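Local structure of peptidase (Yersinia bercovieri, 5NYW) at residues L[77-80]-L[81-84]; L[118-121]-L[122-125]. The protein is of uncertain function, but as an ancestral beta-subunit (Anbu) of the proteasome family it is probably an Ntn-type hydrolase related to proteasomal and HslV beta-subunits. One frame throughout, in Å; residues are numbered along the deposited sequence.

In the fold
From the N terminus the chain reaches contact 1 after helix 52-65: loop residues 77-79 lead in and residues 80-84 make the first turn of helix 80-98. The helix is followed by strand 112-120, at whose end contact 2 (118-125) turns the chain back toward strand 126-130. The two contacts are therefore in series, neither nested nor crossed, yet their centres lie only about 10 Å apart. Glu123 OE1 accepts a hydrogen bond from Met80 N at 3.0 Å, and Met80 CE packs against the backbone of Gly118 and Gln119. Together they tie the N-terminal end of the helix to the turn joining strands 112-120 and 126-130 of the five-stranded sheet.

Contact 1. Residues L[77-80]-L[81-84]; sequences VASM and YEAA
Ser79 and Glu82 meet in a helix N-cap, a local contact at the start of helix 80-98, where the loop from helix 52-65 enters the first turn. Ser79 holds the N-cap position. Its OG sits between the backbone N and the carbonyl carbon, facing the first turn, and accepts from Glu82 N in a weak capping bond at 3.5 Å. The helix proper is started by backbone bonds, with Ala83 N 3.1 Å from Ser79 O and Ala84 N 2.9 Å from Met80 O.

Glu82 answers the cap from the other direction. Its CG lies beside the backbone N (chi1 -62°) and the rest of the chain is extended, which sends the carboxylate back along the entering loop. There OE1 accepts from Ala78 N at 2.8 Å, with a fairly straight N-H...O angle of 157°; the donor comes from above the carboxylate plane, 53° out of it. The pattern resembles a capping box but does not meet its definition, because the return bond comes from Ala78 N and not from Ser79 N. A carboxylate beside the first turn would also be expected to interact favourably with the helix dipole.

Alongside these polar links, the side chains of Val77 and Glu82 run past each other in opposite senses, with Val77 CB 3.7 Å from Glu82 CB. Val77 CG2 also touches Ala83 CB at 3.8 Å. In the proteasome-type αββα sandwich the helix lies against a sheet, and the buried Met80 and Ala83 both pack on Leu44 of strand 42-50. Tyr81 instead leads away from the cap, and its OH hydrogen-bonds Ser57 and Arg97 of the second subunit.

Contact 2. Residues L[118-121]-L[122-125]; sequences GQIK and GEGL
The side chain of Gln119 meets the backbone of Glu123 at a type II beta turn spanning Ile120 to Glu123, which turns strand 112-120 back toward strand 126-130 in a beta hairpin; the two side chains leave on opposite faces. Gly122 takes the turn's positive phi (107°), a conformation suited to glycine. The closing bond, Glu123 N to Ile120 O, is weak at 3.1 Å, with an N-H...O angle of only 134°.

Gln119 supplies a stronger link. Its CG points opposite the backbone N (chi1 -168°), and the extended chain beyond carries the amide across to the returning backbone, where NE2 donates to Glu123 O at 2.9 Å. The acceptor lies nearly in the amide plane and the donor in the carbonyl plane. Asp201 OD1 also accepts from NE2, and Tyr198 bonds OE1, so both ends of the amide are held. Leu125 comes in at a slant beside it, CD2 resting 4.0 Å from Gln119 OE1.

Glu123 reaches across Ile120: its CG comes close to Ile120 O, at 3.1 Å, and OE1, whose polar partner is Met80 N, lies 3.7 Å from Ile120 CB. Leu125 CA makes a C-H...O contact of 3.5 Å with Gly118 O.

Contact 1. Residues L[77-80]-L[81-84]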
loop_
_atom_site.group_PDB
_atom_site.type_symbol
_atom_site.label_atom_id
_atom_site.label_comp_id
_atom_site.label_asym_id
_atom_site.label_seq_id
_atom_site.Cartn_x
_atom_site.Cartn_y
_atom_site.Cartn_z
ATOM N N VAL L 77 -11.565 -26.147 26.671
ATOM C CA VAL L 77 -10.702 -26.629 25.586
ATOM C C VAL L 77 -10.567 -28.147 25.768
ATOM O O VAL L 77 -10.494 -28.650 26.898
ATOM C CB VAL L 77 -9.281 -25.972 25.553
ATOM C CG1 VAL L 77 -9.374 -24.505 25.138
ATOM C CG2 VAL L 77 -8.566 -26.101 26.890
ATOM N N ALA L 78 -10.587 -28.876 24.658
ATOM C CA ALA L 78 -10.591 -30.341 24.700
ATOM C C ALA L 78 -9.217 -30.945 25.017
ATOM O O ALA L 78 -9.138 -32.019 25.613
ATOM C CB ALA L 78 -11.127 -30.903 23.390
ATOM N N SER L 79 -8.147 -30.263 24.609
ATOM C CA SER L 79 -6.779 -30.748 24.833
ATOM C C SER L 79 -5.827 -29.632 25.277
ATOM O O SER L 79 -6.136 -28.445 25.175
ATOM C CB SER L 79 -6.230 -31.409 23.568
ATOM O OG SER L 79 -6.050 -30.459 22.533
ATOM N N MET L 80 -4.667 -30.031 25.777
ATOM C CA MET L 80 -3.637 -29.098 26.194
ATOM C C MET L 80 -3.134 -28.292 24.999
ATOM O O MET L 80 -2.732 -27.135 25.141
ATOM C CB MET L 80 -2.479 -29.857 26.843
ATOM C CG MET L 80 -1.569 -29.022 27.727
ATOM S SD MET L 80 -2.474 -28.455 29.158
ATOM C CE MET L 80 -2.965 -30.047 29.784
ATOM N N TYR L 81 -3.180 -28.901 23.817
ATOM C CA TYR L 81 -2.767 -28.220 22.599
ATOM C C TYR L 81 -3.656 -27.009 22.326
ATOM O O TYR L 81 -3.163 -25.955 21.905
ATOM C CB TYR L 81 -2.792 -29.177 21.393
ATOM C CG TYR L 81 -2.312 -28.493 20.144
ATOM C CD1 TYR L 81 -3.205 -27.814 19.317
ATOM C CD2 TYR L 81 -0.957 -28.483 19.810
ATOM C CE1 TYR L 81 -2.773 -27.149 18.187
ATOM C CE2 TYR L 81 -0.509 -27.829 18.670
ATOM C CZ TYR L 81 -1.436 -27.158 17.862
ATOM O OH TYR L 81 -1.041 -26.487 16.726
ATOM N N GLU L 82 -4.964 -27.174 22.550
ATOM C CA GLU L 82 -5.934 -26.094 22.367
ATOM C C GLU L 82 -5.756 -25.049 23.450
ATOM O O GLU L 82 -5.893 -23.858 23.214
ATOM C CB GLU L 82 -7.369 -26.631 22.404
ATOM C CG GLU L 82 -7.700 -27.636 21.308
ATOM C CD GLU L 82 -9.154 -28.066 21.343
ATOM O OE1 GLU L 82 -9.888 -27.588 22.236
ATOM O OE2 GLU L 82 -9.558 -28.896 20.497
ATOM N N ALA L 83 -5.405 -25.507 24.642
ATOM C CA ALA L 83 -5.111 -24.599 25.730
ATOM C C ALA L 83 -3.926 -23.705 25.335
ATOM O O ALA L 83 -3.935 -22.504 25.588
ATOM C CB ALA L 83 -4.820 -25.367 26.984
ATOM N N ALA L 84 -2.915 -24.299 24.708
ATOM C CA ALA L 84 -1.742 -23.552 24.235
ATOM C C ALA L 84 -2.065 -22.530 23.153
ATOM O O ALA L 84 -1.548 -21.416 23.205
ATOM C CB ALA L 84 -0.662 -24.519 23.727
#

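Contact 2. Residues L[118-121]-L[122-125]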
loop_
_atom_site.group_PDB
_atom_site.type_symbol
_atom_site.label_atom_id
_atom_site.label_comp_id
_atom_site.label_asym_id
_atom_site.label_seq_id
_atom_site.Cartn_x
_atom_site.Cartn_y
_atom_site.Cartn_z
ATOM N N GLY L 118 0.363 -29.602 32.342
ATOM C CA GLY L 118 -0.678 -30.275 33.083
ATOM C C GLY L 118 -1.319 -31.421 32.352
ATOM O O GLY L 118 -0.720 -32.026 31.441
ATOM N N GLN L 119 -2.561 -31.704 32.736
ATOM C CA GLN L 119 -3.273 -32.830 32.156
ATOM C C GLN L 119 -4.751 -32.510 32.069
ATOM O O GLN L 119 -5.337 -31.981 33.019
ATOM C CB GLN L 119 -3.054 -34.088 32.995
ATOM C CG GLN L 119 -3.504 -35.365 32.336
ATOM C CD GLN L 119 -3.221 -36.588 33.191
ATOM O OE1 GLN L 119 -3.030 -36.473 34.403
ATOM N NE2 GLN L 119 -3.158 -37.763 32.559
ATOM N N ILE L 120 -5.332 -32.813 30.911
ATOM C CA ILE L 120 -6.784 -32.805 30.721
ATOM C C ILE L 120 -7.224 -34.255 30.548
ATOM O O ILE L 120 -6.645 -34.979 29.734
ATOM C CB ILE L 120 -7.180 -31.982 29.502
ATOM C CG1 ILE L 120 -6.843 -30.509 29.732
ATOM C CG2 ILE L 120 -8.654 -32.145 29.211
ATOM C CD1 ILE L 120 -7.012 -29.666 28.507
ATOM N N LYS L 121 -8.237 -34.685 31.298
ATOM C CA LYS L 121 -8.583 -36.109 31.312
ATOM C C LYS L 121 -8.840 -36.652 29.919
ATOM O O LYS L 121 -9.548 -36.049 29.125
ATOM C CB LYS L 121 -9.778 -36.395 32.226
ATOM C CG LYS L 121 -9.920 -37.890 32.537
ATOM C CD LYS L 121 -11.016 -38.191 33.560
ATOM C CE LYS L 121 -11.037 -39.678 33.932
ATOM N NZ LYS L 121 -12.035 -40.010 35.000
ATOM N N GLY L 122 -8.238 -37.800 29.634
ATOM C CA GLY L 122 -8.310 -38.397 28.320
ATOM C C GLY L 122 -7.001 -38.282 27.569
ATOM O O GLY L 122 -6.872 -38.774 26.446
ATOM N N GLU L 123 -6.036 -37.593 28.160
ATOM C CA GLU L 123 -4.729 -37.457 27.528
ATOM C C GLU L 123 -3.638 -37.537 28.609
ATOM O O GLU L 123 -3.928 -37.436 29.806
ATOM C CB GLU L 123 -4.642 -36.155 26.719
ATOM C CG GLU L 123 -4.502 -34.893 27.549
ATOM C CD GLU L 123 -4.340 -33.627 26.709
ATOM O OE1 GLU L 123 -4.255 -32.545 27.327
ATOM O OE2 GLU L 123 -4.272 -33.707 25.454
ATOM N N GLY L 124 -2.390 -37.714 28.190
ATOM C CA GLY L 124 -1.282 -37.768 29.124
ATOM C C GLY L 124 -0.809 -36.374 29.496
ATOM O O GLY L 124 -1.471 -35.379 29.233
ATOM N N LEU L 125 0.336 -36.303 30.145
ATOM C CA LEU L 125 0.904 -35.026 30.532
ATOM C C LEU L 125 1.373 -34.248 29.339
ATOM O O LEU L 125 1.980 -34.816 28.442
ATOM C CB LEU L 125 2.080 -35.235 31.453
ATOM C CG LEU L 125 1.803 -36.199 32.576
ATOM C CD1 LEU L 125 3.137 -36.453 33.193
ATOM C CD2 LEU L 125 0.818 -35.592 33.552
#